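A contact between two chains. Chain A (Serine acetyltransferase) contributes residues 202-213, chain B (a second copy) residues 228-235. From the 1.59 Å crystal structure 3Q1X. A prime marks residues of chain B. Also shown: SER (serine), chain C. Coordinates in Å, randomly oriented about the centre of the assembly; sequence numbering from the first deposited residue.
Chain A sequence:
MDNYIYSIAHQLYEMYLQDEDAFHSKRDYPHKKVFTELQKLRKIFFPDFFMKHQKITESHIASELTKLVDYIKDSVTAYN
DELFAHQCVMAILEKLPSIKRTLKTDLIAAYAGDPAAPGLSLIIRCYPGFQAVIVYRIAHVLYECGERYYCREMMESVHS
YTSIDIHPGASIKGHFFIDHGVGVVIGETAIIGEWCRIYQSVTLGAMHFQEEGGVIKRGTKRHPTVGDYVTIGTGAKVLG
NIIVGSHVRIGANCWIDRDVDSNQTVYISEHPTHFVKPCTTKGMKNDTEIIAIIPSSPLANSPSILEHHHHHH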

# COMPACT_ATOMS: atom_id res chain seq x y z
N VAL A 202 9.11 -5.71 8.28
CA VAL A 202 10.42 -5.56 8.93
C VAL A 202 10.83 -4.11 8.96
O VAL A 202 10.81 -3.43 7.93
CB VAL A 202 11.50 -6.41 8.23
CG1 VAL A 202 12.91 -5.90 8.57
CG2 VAL A 202 11.33 -7.86 8.60
N THR A 203 11.21 -3.64 10.14
CA THR A 203 11.82 -2.32 10.28
C THR A 203 13.31 -2.42 10.55
O THR A 203 13.75 -3.11 11.48
CB THR A 203 11.13 -1.46 11.36
OG1 THR A 203 9.77 -1.22 10.99
CG2 THR A 203 11.85 -0.12 11.53
N LEU A 204 14.09 -1.73 9.72
CA LEU A 204 15.49 -1.44 9.98
C LEU A 204 15.56 0.06 10.14
O LEU A 204 15.80 0.78 9.17
CB LEU A 204 16.39 -1.90 8.83
CG LEU A 204 16.65 -3.41 8.71
CD1 LEU A 204 17.39 -3.71 7.43
CD2 LEU A 204 17.44 -3.92 9.92
N GLY A 205 15.31 0.53 11.35
CA GLY A 205 15.04 1.95 11.55
C GLY A 205 15.26 2.48 12.94
O GLY A 205 16.19 2.06 13.63
N ALA A 206 14.41 3.42 13.33
CA ALA A 206 14.52 4.09 14.61
C ALA A 206 13.15 4.57 15.09
O ALA A 206 12.24 4.75 14.28
CB ALA A 206 15.49 5.28 14.50
N MET A 207 13.03 4.75 16.40
CA MET A 207 11.86 5.38 17.02
C MET A 207 12.31 6.57 17.82
O MET A 207 13.39 6.55 18.42
CB MET A 207 11.19 4.43 17.99
CG MET A 207 10.51 3.26 17.37
SD MET A 207 9.59 2.45 18.68
CE MET A 207 10.87 1.99 19.86
N HIS A 208 11.48 7.60 17.88
CA HIS A 208 11.81 8.77 18.67
C HIS A 208 10.71 9.14 19.65
O HIS A 208 9.68 9.71 19.28
CB HIS A 208 12.19 9.94 17.77
CG HIS A 208 13.31 9.61 16.83
ND1 HIS A 208 13.11 9.42 15.48
CD2 HIS A 208 14.62 9.37 17.06
CE1 HIS A 208 14.27 9.10 14.92
NE2 HIS A 208 15.20 9.07 15.85
N PHE A 209 10.93 8.77 20.90
CA PHE A 209 10.01 9.12 21.96
C PHE A 209 10.10 10.61 22.25
O PHE A 209 11.20 11.18 22.34
CB PHE A 209 10.27 8.29 23.21
CG PHE A 209 10.07 6.82 23.00
CD1 PHE A 209 8.80 6.30 22.81
CD2 PHE A 209 11.16 5.96 22.96
CE1 PHE A 209 8.61 4.94 22.61
CE2 PHE A 209 10.98 4.60 22.76
CZ PHE A 209 9.70 4.08 22.58
N GLN A 210 8.93 11.24 22.36
CA GLN A 210 8.85 12.68 22.46
C GLN A 210 9.64 13.22 23.65
O GLN A 210 9.40 12.85 24.80
CB GLN A 210 7.40 13.14 22.54
CG GLN A 210 6.66 13.03 21.23
CD GLN A 210 5.21 13.44 21.36
OE1 GLN A 210 4.90 14.57 21.75
NE2 GLN A 210 4.30 12.51 21.04
N GLU A 211 10.61 14.07 23.32
CA GLU A 211 11.25 14.93 24.30
C GLU A 211 10.63 16.29 24.07
O GLU A 211 11.00 16.99 23.13
CB GLU A 211 12.75 14.97 24.06
N GLU A 212 9.64 16.65 24.89
CA GLU A 212 9.07 18.00 24.82
C GLU A 212 9.60 18.90 25.95
O GLU A 212 9.17 18.77 27.10
CB GLU A 212 7.53 17.99 24.74
CG GLU A 212 6.88 19.40 24.65
CD GLU A 212 6.36 19.81 23.25
OE1 GLU A 212 6.84 19.29 22.21
OE2 GLU A 212 5.46 20.69 23.20
N GLY A 213 10.54 19.79 25.63
CA GLY A 213 11.23 19.84 24.33
C GLY A 213 10.36 20.08 23.11
O GLY A 213 9.24 20.59 23.21
N ASP B 228 -2.56 13.33 25.43
CA ASP B 228 -1.61 14.22 24.75
C ASP B 228 -0.18 13.74 24.91
O ASP B 228 0.15 13.05 25.87
CB ASP B 228 -1.75 15.65 25.31
CG ASP B 228 -3.16 16.19 25.20
OD1 ASP B 228 -3.89 15.82 24.26
OD2 ASP B 228 -3.55 17.01 26.06
N TYR B 229 0.67 14.09 23.95
CA TYR B 229 2.10 13.76 24.00
C TYR B 229 2.36 12.25 24.14
O TYR B 229 3.21 11.82 24.94
CB TYR B 229 2.79 14.54 25.12
CG TYR B 229 2.77 16.03 24.90
CD1 TYR B 229 3.74 16.64 24.11
CD2 TYR B 229 1.77 16.83 25.46
CE1 TYR B 229 3.72 18.01 23.89
CE2 TYR B 229 1.74 18.20 25.25
CZ TYR B 229 2.73 18.79 24.47
OH TYR B 229 2.72 20.15 24.25
N VAL B 230 1.63 11.47 23.36
CA VAL B 230 1.79 10.03 23.33
C VAL B 230 2.59 9.63 22.10
O VAL B 230 2.35 10.15 21.00
CB VAL B 230 0.42 9.32 23.32
CG1 VAL B 230 0.56 7.81 23.12
CG2 VAL B 230 -0.34 9.64 24.60
N THR B 231 3.54 8.73 22.30
CA THR B 231 4.30 8.15 21.20
C THR B 231 4.05 6.65 21.13
O THR B 231 4.22 5.93 22.13
CB THR B 231 5.81 8.43 21.32
OG1 THR B 231 6.01 9.82 21.59
CG2 THR B 231 6.55 8.06 20.04
N ILE B 232 3.64 6.17 19.96
CA ILE B 232 3.29 4.77 19.81
C ILE B 232 4.25 4.11 18.84
O ILE B 232 4.23 4.40 17.64
CB ILE B 232 1.82 4.56 19.39
CG1 ILE B 232 0.89 5.38 20.28
CG2 ILE B 232 1.44 3.08 19.49
CD1 ILE B 232 -0.55 5.36 19.88
N GLY B 233 5.09 3.23 19.37
CA GLY B 233 6.18 2.62 18.61
C GLY B 233 5.74 1.61 17.58
O GLY B 233 4.60 1.14 17.61
N THR B 234 6.66 1.29 16.68
CA THR B 234 6.43 0.38 15.57
C THR B 234 5.80 -0.95 15.99
O THR B 234 6.32 -1.64 16.86
CB THR B 234 7.73 0.05 14.83
OG1 THR B 234 8.52 1.24 14.67
CG2 THR B 234 7.41 -0.55 13.48
N GLY B 235 4.68 -1.29 15.35
CA GLY B 235 4.04 -2.59 15.54
C GLY B 235 3.13 -2.72 16.75
O GLY B 235 2.51 -3.76 16.95
N SER C . 11.96 8.87 10.24
CA SER C . 12.72 8.57 11.50
C SER C . 14.21 8.77 11.29
O SER C . 14.66 9.07 10.19
CB SER C . 12.44 7.13 11.95
OG SER C . 12.95 6.19 11.02
OXT SER C . 14.99 8.65 12.22

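The two stretches run in nearly opposite directions, with their end-to-end vectors 170° apart. In chain A, residues 203-205 form a short strand, and the chain continues as an extended loop. Chain B has a two-residue strand, 231-232, flanked by loop. The backbones come nearest at two places: CA of Met207 lies 6.5 Å from CA of Gly233′, and CA of Phe209 lies 5.8 Å from CA of Thr231′. No hydrogen bond joins main chain to main chain. Side chains bridge the gap, and together the stretches bury 508 Å².

Thr231′ has the largest buried area, and its CA-to-CB bond points toward chain A. Its OG1 accepts two hydrogen bonds from Gln210. One comes from the side chain, NE2 of Gln210 to OG1 of Thr231′, at 3.2 Å. The other, from the main chain, is weak: N of Gln210 lies 3.3 Å from OG1 of Thr231′. The methyl of Thr231′ serves a different contact, with CG2 of Thr231′ 3.6 Å from O of His208. A threonine thus offers both a polar and an apolar surface here.

Gln210 is long enough to reach across from its loop. NE2 of Gln210 also approaches O of Val230′ at 3.1 Å, but the angle is too poor for a hydrogen bond. OE1 of Gln210 packs 3.3 Å from CD1 of Tyr229′.

The CA-to-CB bond of Tyr229′ points sideways to chain A, but the end of the side chain comes nearer. OH of Tyr229′ donates a hydrogen bond to OE2 of Glu212, 3.0 Å away. The carboxylate meets the ring at its edge, near the ring plane. Glu212 is exposed in the assembly, a setting that suits a charged residue.

The Phe209 ring adds apolar packing. CD1 of Phe209 lies 4.0 Å from CB of Thr231′.

The CA-to-CB bond of Met207 points toward chain B, and SD lies over the Gly233′ backbone. SD of Met207 is 3.4 Å from CA of Gly233′ and 3.7 Å from N of Thr234′. Glycine suits this position: an ideal CB on Gly233′ would lie 2.6 Å from SD of Met207, a clash. The contact buries N of Thr234′ without a hydrogen-bond partner in the model.

At the strand end of chain A, the CA-to-CB bonds of Thr203 and Thr234′ each point toward the other stretch. OG1 of Thr203 lies 3.5 Å from CG2 of Thr234′, a packing contact; that hydroxyl is hydrogen-bonded elsewhere in the structure. His208 points its CA-to-CB bond away from chain B.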